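Local coordinates for protein glutaredoxin 2 (Salmonella enterica subsp. enterica serovar Typhimurium, PDB 3IR4) that probably catalyses glutathione-dependent thiol–disulfide exchange, as glutaredoxins do, and binds glutathione in a cleft of a glutathione S-transferase-like fold, at residues A[80-89]-A[167-177]; A[179-189]-A[208-218]. All blocks are in the same frame, centred on the assembly; numbering follows the deposited sequence.

Contact 1: residues A[80-89]-A[167-177]; sequences LLTGKRNPAI and VNGELSEDDIH. With SO4 (sulfate ion), chain F.
Gly83 and Leu171 meet where the linker into helix 87-97 crosses the start of helix 173-185, a helix opened by a Ser172–Asp175 capping box of the kind known from the glutathione S-transferase fold. With no side chain on Gly83, the backbones close to 4.6 Å between the CA atoms of Gly83 and Glu170, and Gly83 N bonds to Leu171 O. The first bump is Leu81: with CG anti to its carbonyl carbon (chi1 -68°), it sends CD2 into a hollow floored by the turn itself, 3.4 Å from Ser172 C and flanked by Leu171 CD2 and Ile176 CG1. Leu80 CB packs on Leu171 CD2. The second bump comes the other way, as Asn168 points its side chain at the linker and grips it through ND2, which donates to Lys84 O and, within its own segment, to Asp174 OD2. That carboxylate oxygen also takes Asn86 N, at 2.8 Å between Asn86 N and Asp174 OD2, on its syn side. Ile89 completes the shape, its CD1 resting on Val167 CG2. On the outside the Arg85 chain bends at chi3 (72°) and spreads its guanidinium over Glu173 CB, whose carboxylate bonds to His70. A nearly straight salt bridge (178° at the hydrogen) joins Arg85 NE to Asp174 OD1 at 3.0 Å, reaching the oxygen from above the carboxylate plane. Arg85 NH1 and NH2 hold two oxygens of a sulfate, probably from the crystallisation liquor, and His177 NE2 donates to its O3 at 2.9 Å.

Contact 2: residues A[179-189]-A[208-218]; sequences FPLLRNLTLVA and TQINLLSSMAI
From Arg183 against Leu212 to Ala189 against Ile218, the C-terminal tail follows the end of helix 173-185 and the turn after it in the same chain direction, drawing closest at Leu187 and Ala217, whose CA atoms are 4.2 Å apart. Ile218 N donates to Leu187 O and Ile218 O accepts from Ala189 N, both at 2.9 Å, so the last residue is held between two alternate residues as in a parallel bridge. Thr186 joins the middle: its OG1 accepts from Leu213 N at 2.8 Å and donates back to Arg183 O, tying the tail to the last helical turn. Arg183 reaches across to the tail. CG stands opposite the backbone N (chi1 -175°) and the chain bends at chi2, so that, in the conformer described, the guanidinium slots between Ile210 CG2 over one face and Leu213 CD2 over the other. Its NE points at Asn211 O nearly along the C=O axis, 2.6 Å from NE to O; the still shorter approach of NH2 to Asn211 OD1 is doubtful. Leu187 CD1 packs on CG of Met216, present as selenomethionine. Phe179 turns a ring edge to Ile210 CB, and both side chains also touch Met20 of helix 13-25. Arg183 NH2 also forms a salt bridge with Asp10. Thr186 and Leu212 lean on helix 195-208, while Met216 and Ile218 rest on loop residues Phe113 and Ser111.

Contacts 1 and 2 fasten opposite ends of one element, helix 173-185: the first holds its capped start, the second its last turns, and they meet where Asp175 O packs on Pro180 CD. Their centres lie about 20 Å apart, contact 1 about 16 Å from the centre of the chain and contact 2 about 9 Å. Both are partly buried, but a larger share of contact 2 is inside. Chemistry follows place. In contact 1, charged groups, several waters and a sulfate surround an acidic helix start. In contact 2, a buried arginine is clasped by aliphatic groups and backbone oxygen, a threonine hydroxyl takes a tail N-H, and two backbone bonds secure the chain end at the surface.

Contact 1: residues A[80-89]-A[167-177]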
loop_
_atom_site.group_PDB
_atom_site.type_symbol
_atom_site.label_atom_id
_atom_site.label_comp_id
_atom_site.label_asym_id
_atom_site.label_seq_id
_atom_site.Cartn_x
_atom_site.Cartn_y
_atom_site.Cartn_z
ATOM N N LEU A 80 2.581 18.797 -3.425
ATOM C CA LEU A 80 1.265 18.459 -3.954
ATOM C C LEU A 80 0.239 18.212 -2.865
ATOM O O LEU A 80 -0.954 18.251 -3.151
ATOM C CB LEU A 80 1.338 17.234 -4.854
ATOM C CG LEU A 80 2.094 17.369 -6.172
ATOM C CD1 LEU A 80 1.860 16.148 -7.049
ATOM C CD2 LEU A 80 1.669 18.625 -6.928
ATOM N N LEU A 81 0.672 17.902 -1.642
ATOM C CA LEU A 81 -0.259 17.621 -0.546
ATOM C C LEU A 81 -0.748 18.966 -0.002
ATOM O O LEU A 81 -0.116 19.584 0.864
ATOM C CB LEU A 81 0.396 16.760 0.524
ATOM C CG LEU A 81 0.707 15.316 0.082
ATOM C CD1 LEU A 81 1.707 14.684 1.036
ATOM C CD2 LEU A 81 -0.558 14.493 -0.005
ATOM N N THR A 82 -1.844 19.434 -0.576
ATOM C CA THR A 82 -2.364 20.758 -0.265
ATOM C C THR A 82 -3.778 20.771 0.287
ATOM O O THR A 82 -4.286 21.824 0.625
ATOM C CB THR A 82 -2.313 21.670 -1.511
ATOM O OG1 THR A 82 -3.176 21.113 -2.495
ATOM C CG2 THR A 82 -0.896 21.871 -2.016
ATOM N N GLY A 83 -4.400 19.602 0.360
ATOM C CA GLY A 83 -5.798 19.516 0.736
ATOM C C GLY A 83 -6.100 19.220 2.187
ATOM O O GLY A 83 -5.302 18.643 2.903
ATOM N N LYS A 84 -7.322 19.561 2.577
ATOM C CA LYS A 84 -7.850 19.164 3.852
ATOM C C LYS A 84 -8.096 17.665 3.861
ATOM O O LYS A 84 -8.193 17.010 2.809
ATOM C CB LYS A 84 -9.165 19.895 4.153
ATOM C CG LYS A 84 -10.356 19.483 3.287
ATOM C CD LYS A 84 -11.614 20.265 3.604
ATOM C CE LYS A 84 -11.559 21.694 3.181
ATOM N NZ LYS A 84 -11.471 21.840 1.707
ATOM N N ARG A 85 -8.186 17.152 5.069
ATOM C CA ARG A 85 -8.541 15.765 5.304
ATOM C C ARG A 85 -9.958 15.675 5.830
ATOM O O ARG A 85 -10.480 16.630 6.390
ATOM C CB ARG A 85 -7.566 15.121 6.248
ATOM C CG ARG A 85 -6.212 15.064 5.565
ATOM C CD ARG A 85 -5.127 14.593 6.426
ATOM N NE ARG A 85 -5.207 13.163 6.703
ATOM C CZ ARG A 85 -4.351 12.571 7.515
ATOM N NH1 ARG A 85 -3.364 13.257 8.062
ATOM N NH2 ARG A 85 -4.479 11.292 7.768
ATOM N N ASN A 86 -10.576 14.519 5.658
ATOM C CA ASN A 86 -11.946 14.271 6.015
ATOM C C ASN A 86 -11.959 13.243 7.157
ATOM O O ASN A 86 -11.564 12.091 6.958
ATOM C CB ASN A 86 -12.704 13.722 4.792
ATOM C CG ASN A 86 -14.162 13.472 5.082
ATOM O OD1 ASN A 86 -14.603 13.602 6.233
ATOM N ND2 ASN A 86 -14.932 13.117 4.058
ATOM N N PRO A 87 -12.422 13.637 8.356
ATOM C CA PRO A 87 -12.461 12.683 9.439
ATOM C C PRO A 87 -13.221 11.389 9.083
ATOM O O PRO A 87 -12.912 10.322 9.646
ATOM C CB PRO A 87 -13.177 13.460 10.541
ATOM C CG PRO A 87 -12.787 14.878 10.285
ATOM C CD PRO A 87 -12.871 14.973 8.787
ATOM N N ALA A 88 -14.233 11.484 8.221
ATOM C CA ALA A 88 -14.981 10.298 7.791
ATOM C C ALA A 88 -14.082 9.269 7.101
ATOM O O ALA A 88 -14.299 8.052 7.228
ATOM C CB ALA A 88 -16.173 10.658 6.892
ATOM N N ILE A 89 -13.076 9.729 6.360
ATOM C CA ILE A 89 -12.165 8.828 5.654
ATOM C C ILE A 89 -11.248 8.124 6.659
ATOM O O ILE A 89 -11.037 6.932 6.584
ATOM C CB ILE A 89 -11.373 9.567 4.559
ATOM C CG1 ILE A 89 -12.339 10.055 3.458
ATOM C CG2 ILE A 89 -10.286 8.687 3.978
ATOM C CD1 ILE A 89 -13.007 9.018 2.618
ATOM N N VAL A 167 -9.374 12.304 -3.065
ATOM C CA VAL A 167 -10.542 11.839 -2.308
ATOM C C VAL A 167 -11.355 12.976 -1.700
ATOM O O VAL A 167 -12.579 12.895 -1.627
ATOM C CB VAL A 167 -10.161 10.736 -1.272
ATOM C CG1 VAL A 167 -9.209 11.254 -0.228
ATOM C CG2 VAL A 167 -11.401 10.138 -0.635
ATOM N N ASN A 168 -10.682 14.047 -1.301
ATOM C CA ASN A 168 -11.369 15.208 -0.725
ATOM C C ASN A 168 -11.437 16.411 -1.652
ATOM O O ASN A 168 -11.924 17.459 -1.219
ATOM C CB ASN A 168 -10.718 15.581 0.611
ATOM C CG ASN A 168 -10.675 14.413 1.590
ATOM O OD1 ASN A 168 -11.572 13.576 1.605
ATOM N ND2 ASN A 168 -9.592 14.300 2.315
ATOM N N GLY A 169 -11.009 16.270 -2.908
ATOM C CA GLY A 169 -11.068 17.375 -3.890
ATOM C C GLY A 169 -9.697 17.888 -4.249
ATOM O O GLY A 169 -9.426 18.154 -5.400
ATOM N N GLU A 170 -8.847 18.090 -3.238
ATOM C CA GLU A 170 -7.435 18.455 -3.419
ATOM C C GLU A 170 -6.653 17.320 -2.781
ATOM O O GLU A 170 -7.059 16.796 -1.754
ATOM C CB GLU A 170 -7.049 19.755 -2.694
ATOM C CG GLU A 170 -7.620 21.054 -3.226
ATOM C CD GLU A 170 -7.242 22.217 -2.342
ATOM O OE1 GLU A 170 -6.079 22.281 -1.895
ATOM O OE2 GLU A 170 -8.112 23.043 -2.066
ATOM N N LEU A 171 -5.525 16.955 -3.371
ATOM C CA LEU A 171 -4.708 15.854 -2.863
ATOM C C LEU A 171 -4.346 16.084 -1.412
ATOM O O LEU A 171 -3.931 17.189 -1.035
ATOM C CB LEU A 171 -3.422 15.717 -3.680
ATOM C CG LEU A 171 -2.684 14.399 -3.489
ATOM C CD1 LEU A 171 -3.334 13.244 -4.290
ATOM C CD2 LEU A 171 -1.197 14.575 -3.839
ATOM N N SER A 172 -4.475 15.046 -0.613
ATOM C CA SER A 172 -4.195 15.129 0.821
ATOM C C SER A 172 -3.601 13.796 1.312
ATOM O O SER A 172 -3.551 12.799 0.587
ATOM C CB SER A 172 -5.462 15.424 1.624
ATOM O OG SER A 172 -6.317 14.286 1.678
ATOM N N GLU A 173 -3.219 13.765 2.590
ATOM C CA GLU A 173 -2.719 12.537 3.170
ATOM C C GLU A 173 -3.804 11.456 3.187
ATOM O O GLU A 173 -3.469 10.269 3.281
ATOM C CB GLU A 173 -2.147 12.768 4.564
ATOM C CG GLU A 173 -0.830 13.560 4.593
ATOM C CD GLU A 173 -0.993 15.076 4.441
ATOM O OE1 GLU A 173 -2.149 15.584 4.394
ATOM O OE2 GLU A 173 0.057 15.748 4.413
ATOM N N ASP A 174 -5.093 11.810 3.093
ATOM C CA ASP A 174 -6.114 10.766 2.967
ATOM C C ASP A 174 -5.911 9.934 1.717
ATOM O O ASP A 174 -6.179 8.737 1.726
ATOM C CB ASP A 174 -7.531 11.340 2.995
ATOM C CG ASP A 174 -7.965 11.833 4.378
ATOM O OD1 ASP A 174 -7.310 11.498 5.388
ATOM O OD2 ASP A 174 -9.021 12.518 4.422
ATOM N N ASP A 175 -5.444 10.533 0.629
ATOM C CA ASP A 175 -5.128 9.787 -0.592
ATOM C C ASP A 175 -3.979 8.814 -0.363
ATOM O O ASP A 175 -3.967 7.688 -0.864
ATOM C CB ASP A 175 -4.784 10.732 -1.738
ATOM C CG ASP A 175 -5.950 11.588 -2.122
ATOM O OD1 ASP A 175 -6.902 11.016 -2.695
ATOM O OD2 ASP A 175 -5.954 12.798 -1.831
ATOM N N ILE A 176 -2.978 9.286 0.384
ATOM C CA ILE A 176 -1.816 8.482 0.707
ATOM C C ILE A 176 -2.250 7.241 1.497
ATOM O O ILE A 176 -1.757 6.144 1.271
ATOM C CB ILE A 176 -0.766 9.297 1.481
ATOM C CG1 ILE A 176 -0.302 10.523 0.662
ATOM C CG2 ILE A 176 0.384 8.403 1.875
ATOM C CD1 ILE A 176 0.429 10.211 -0.641
ATOM N N HIS A 177 -3.178 7.392 2.428
ATOM C CA HIS A 177 -3.648 6.247 3.215
ATOM C C HIS A 177 -4.666 5.385 2.474
ATOM O O HIS A 177 -4.718 4.170 2.696
ATOM C CB HIS A 177 -4.204 6.707 4.563
ATOM C CG HIS A 177 -3.177 7.287 5.456
ATOM N ND1 HIS A 177 -2.062 6.592 5.862
ATOM C CD2 HIS A 177 -3.070 8.528 5.978
ATOM C CE1 HIS A 177 -1.333 7.377 6.635
ATOM N NE2 HIS A 177 -1.923 8.556 6.718
HETATM S S SO4 F . -1.344 10.741 9.726
HETATM O O1 SO4 F . -1.496 12.203 9.913
HETATM O O2 SO4 F . -2.716 10.193 9.764
HETATM O O3 SO4 F . -0.716 10.539 8.419
HETATM O O4 SO4 F . -0.577 10.220 10.848
HETATM O O HOH W 1 -2.632 17.564 2.417
HETATM O O HOH W 2 -8.737 18.072 0.180
HETATM O O HOH W 3 -8.677 21.501 0.924
HETATM O O HOH W 4 -6.565 9.289 7.063
HETATM O O HOH W 5 -14.225 13.075 1.225
HETATM O O HOH W 6 -8.801 11.879 7.631
#

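Contact 2: residues A[179-189]-A[208-218]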
loop_
_atom_site.group_PDB
_atom_site.type_symbol
_atom_site.label_atom_id
_atom_site.label_comp_id
_atom_site.label_asym_id
_atom_site.label_seq_id
_atom_site.Cartn_x
_atom_site.Cartn_y
_atom_site.Cartn_z
ATOM N N PHE A 179 -5.319 4.968 -1.126
ATOM C CA PHE A 179 -4.918 4.264 -2.320
ATOM C C PHE A 179 -4.248 2.894 -2.056
ATOM O O PHE A 179 -4.610 1.930 -2.713
ATOM C CB PHE A 179 -4.082 5.118 -3.270
ATOM C CG PHE A 179 -3.589 4.343 -4.456
ATOM C CD1 PHE A 179 -4.480 3.913 -5.438
ATOM C CD2 PHE A 179 -2.272 3.959 -4.538
ATOM C CE1 PHE A 179 -4.058 3.183 -6.505
ATOM C CE2 PHE A 179 -1.832 3.207 -5.626
ATOM C CZ PHE A 179 -2.731 2.805 -6.600
ATOM N N PRO A 180 -3.317 2.797 -1.099
ATOM C CA PRO A 180 -2.672 1.490 -0.898
ATOM C C PRO A 180 -3.664 0.385 -0.553
ATOM O O PRO A 180 -3.483 -0.770 -0.983
ATOM C CB PRO A 180 -1.690 1.755 0.229
ATOM C CG PRO A 180 -1.382 3.235 0.128
ATOM C CD PRO A 180 -2.683 3.849 -0.281
ATOM N N LEU A 181 -4.660 0.706 0.265
ATOM C CA LEU A 181 -5.684 -0.265 0.612
ATOM C C LEU A 181 -6.452 -0.721 -0.636
ATOM O O LEU A 181 -6.644 -1.912 -0.874
ATOM C CB LEU A 181 -6.622 0.346 1.659
ATOM C CG LEU A 181 -7.840 -0.487 2.008
ATOM C CD1 LEU A 181 -7.450 -1.858 2.555
ATOM C CD2 LEU A 181 -8.705 0.285 2.995
ATOM N N LEU A 182 -6.881 0.239 -1.450
ATOM C CA LEU A 182 -7.615 -0.096 -2.657
ATOM C C LEU A 182 -6.740 -0.888 -3.627
ATOM O O LEU A 182 -7.206 -1.839 -4.251
ATOM C CB LEU A 182 -8.206 1.143 -3.328
ATOM C CG LEU A 182 -9.129 2.011 -2.473
ATOM C CD1 LEU A 182 -9.623 3.192 -3.283
ATOM C CD2 LEU A 182 -10.302 1.200 -1.916
ATOM N N ARG A 183 -5.498 -0.449 -3.806
ATOM C CA ARG A 183 -4.564 -1.134 -4.694
ATOM C C ARG A 183 -4.435 -2.604 -4.301
ATOM O O ARG A 183 -4.548 -3.512 -5.121
ATOM C CB ARG A 183 -3.219 -0.403 -4.640
ATOM C CG ARG A 183 -2.127 -0.890 -5.586
ATOM C CD ARG A 183 -1.166 -1.871 -4.985
ATOM N NE ARG A 183 -0.117 -2.180 -5.963
ATOM C CZ ARG A 183 1.031 -2.785 -5.678
ATOM N NH1 ARG A 183 1.296 -3.210 -4.448
ATOM N NH2 ARG A 183 1.914 -2.969 -6.637
ATOM N N ASN A 184 -4.226 -2.946 -2.769
ATOM C CA ASN A 184 -4.081 -4.314 -2.342
ATOM C C ASN A 184 -5.396 -5.097 -2.473
ATOM O O ASN A 184 -5.381 -6.304 -2.698
ATOM C CB ASN A 184 -3.420 -4.344 -0.979
ATOM C CG ASN A 184 -1.926 -3.953 -1.052
ATOM O OD1 ASN A 184 -1.311 -3.973 -2.132
ATOM N ND2 ASN A 184 -1.351 -3.608 0.088
ATOM N N LEU A 185 -6.537 -4.406 -2.385
ATOM C CA LEU A 185 -7.826 -5.058 -2.573
ATOM C C LEU A 185 -8.028 -5.589 -3.986
ATOM O O LEU A 185 -8.823 -6.503 -4.190
ATOM C CB LEU A 185 -8.981 -4.173 -2.146
ATOM C CG LEU A 185 -9.223 -4.072 -0.653
ATOM C CD1 LEU A 185 -10.231 -2.960 -0.344
ATOM C CD2 LEU A 185 -9.700 -5.396 -0.071
ATOM N N THR A 186 -7.297 -5.077 -4.966
ATOM C CA THR A 186 -7.403 -5.601 -6.322
ATOM C C THR A 186 -6.860 -7.032 -6.437
ATOM O O THR A 186 -7.080 -7.692 -7.446
ATOM C CB THR A 186 -6.798 -4.694 -7.400
ATOM O OG1 THR A 186 -5.381 -4.589 -7.237
ATOM C CG2 THR A 186 -7.438 -3.335 -7.411
ATOM N N LEU A 187 -6.148 -7.510 -5.407
ATOM C CA LEU A 187 -5.703 -8.902 -5.387
ATOM C C LEU A 187 -6.867 -9.851 -5.047
ATOM O O LEU A 187 -6.738 -11.067 -5.205
ATOM C CB LEU A 187 -4.592 -9.079 -4.359
ATOM C CG LEU A 187 -3.808 -10.401 -4.374
ATOM C CD1 LEU A 187 -3.080 -10.550 -5.673
ATOM C CD2 LEU A 187 -2.844 -10.410 -3.196
ATOM N N VAL A 188 -7.959 -9.314 -4.528
ATOM C CA VAL A 188 -9.084 -10.120 -4.081
ATOM C C VAL A 188 -10.126 -10.273 -5.189
ATOM O O VAL A 188 -10.938 -9.379 -5.425
ATOM C CB VAL A 188 -9.767 -9.504 -2.820
ATOM C CG1 VAL A 188 -10.843 -10.429 -2.302
ATOM C CG2 VAL A 188 -8.723 -9.213 -1.740
ATOM N N ALA A 189 -10.110 -11.428 -5.859
ATOM C CA ALA A 189 -11.134 -11.743 -6.846
ATOM C C ALA A 189 -12.493 -11.798 -6.148
ATOM O O ALA A 189 -12.614 -12.368 -5.073
ATOM C CB ALA A 189 -10.828 -13.096 -7.521
ATOM N N THR A 208 0.137 7.634 -9.992
ATOM C CA THR A 208 1.208 7.263 -9.056
ATOM C C THR A 208 2.244 6.327 -9.663
ATOM O O THR A 208 3.272 6.106 -9.056
ATOM C CB THR A 208 0.682 6.601 -7.775
ATOM O OG1 THR A 208 0.082 5.342 -8.105
ATOM C CG2 THR A 208 -0.246 7.509 -6.973
ATOM N N GLN A 209 2.008 5.790 -10.870
ATOM C CA GLN A 209 2.951 4.814 -11.475
ATOM C C GLN A 209 3.065 3.564 -10.614
ATOM O O GLN A 209 4.158 3.005 -10.462
ATOM C CB GLN A 209 4.344 5.412 -11.724
ATOM C CG GLN A 209 4.379 6.556 -12.703
ATOM C CD GLN A 209 4.226 6.158 -14.157
ATOM O OE1 GLN A 209 3.964 5.008 -14.491
ATOM N NE2 GLN A 209 4.383 7.124 -15.035
ATOM N N ILE A 210 1.958 3.149 -10.021
ATOM C CA ILE A 210 1.935 1.938 -9.184
ATOM C C ILE A 210 0.869 1.026 -9.749
ATOM O O ILE A 210 -0.266 1.430 -9.944
ATOM C CB ILE A 210 1.656 2.275 -7.705
ATOM C CG1 ILE A 210 2.736 3.188 -7.133
ATOM C CG2 ILE A 210 1.485 0.988 -6.897
ATOM C CD1 ILE A 210 2.386 3.868 -5.821
ATOM N N ASN A 211 1.247 -0.215 -10.012
ATOM C CA ASN A 211 0.348 -1.180 -10.624
ATOM C C ASN A 211 -0.748 -1.670 -9.737
ATOM O O ASN A 211 -0.570 -1.859 -8.552
ATOM C CB ASN A 211 1.175 -2.404 -11.085
ATOM C CG ASN A 211 1.739 -3.256 -9.906
ATOM O OD1 ASN A 211 2.347 -2.736 -8.938
ATOM N ND2 ASN A 211 1.601 -4.542 -10.020
ATOM N N LEU A 212 -1.902 -1.921 -10.343
ATOM C CA LEU A 212 -2.954 -2.673 -9.671
ATOM C C LEU A 212 -2.609 -4.163 -9.827
ATOM O O LEU A 212 -1.776 -4.551 -10.651
ATOM C CB LEU A 212 -4.309 -2.367 -10.249
ATOM C CG LEU A 212 -4.719 -0.902 -10.128
ATOM C CD1 LEU A 212 -6.068 -0.698 -10.782
ATOM C CD2 LEU A 212 -4.745 -0.432 -8.694
ATOM N N LEU A 213 -3.277 -4.987 -9.037
ATOM C CA LEU A 213 -2.954 -6.426 -8.918
ATOM C C LEU A 213 -3.998 -7.350 -9.507
ATOM O O LEU A 213 -3.943 -8.558 -9.317
ATOM C CB LEU A 213 -2.776 -6.755 -7.442
ATOM C CG LEU A 213 -1.794 -5.866 -6.660
ATOM C CD1 LEU A 213 -1.820 -6.215 -5.178
ATOM C CD2 LEU A 213 -0.381 -5.916 -7.232
ATOM N N SER A 214 -4.921 -6.764 -10.262
ATOM C CA SER A 214 -6.058 -7.447 -10.829
ATOM C C SER A 214 -5.666 -8.625 -11.696
ATOM O O SER A 214 -6.338 -9.642 -11.718
ATOM C CB SER A 214 -6.857 -6.424 -11.640
ATOM O OG SER A 214 -6.995 -5.192 -10.926
ATOM N N SER A 215 -4.568 -8.501 -12.422
ATOM C CA SER A 215 -4.137 -9.580 -13.314
ATOM C C SER A 215 -3.777 -10.855 -12.551
ATOM O O SER A 215 -3.729 -11.928 -13.163
ATOM C CB SER A 215 -2.987 -9.168 -14.218
ATOM O OG SER A 215 -1.803 -8.955 -13.487
HETATM N N MSE A 216 -3.494 -10.762 -11.249
HETATM C CA MSE A 216 -3.231 -11.966 -10.481
HETATM C C MSE A 216 -4.227 -12.127 -9.322
HETATM O O MSE A 216 -3.980 -12.810 -8.334
HETATM C CB MSE A 216 -1.806 -12.022 -10.012
HETATM C CG MSE A 216 -1.407 -11.003 -9.010
HETATM SE SE MSE A 216 0.451 -11.271 -8.425
HETATM C CE MSE A 216 0.620 -9.654 -7.478
ATOM N N ALA A 217 -5.425 -11.577 -9.479
ATOM C CA ALA A 217 -6.430 -11.670 -8.424
ATOM C C ALA A 217 -6.806 -13.123 -8.194
ATOM O O ALA A 217 -6.971 -13.905 -9.140
ATOM C CB ALA A 217 -7.648 -10.879 -8.809
ATOM N N ILE A 218 -7.009 -13.436 -6.924
ATOM C CA ILE A 218 -7.360 -14.786 -6.474
ATOM C C ILE A 218 -8.369 -14.730 -5.329
ATOM O O ILE A 218 -8.574 -13.663 -4.739
ATOM C CB ILE A 218 -6.110 -15.568 -5.995
ATOM C CG1 ILE A 218 -5.273 -14.754 -5.004
ATOM C CG2 ILE A 218 -5.250 -15.992 -7.196
ATOM C CD1 ILE A 218 -4.204 -15.588 -4.291
ATOM O OXT ILE A 218 -8.995 -15.757 -5.018
HETATM O O HOH W 7 -11.358 -14.708 -3.894
#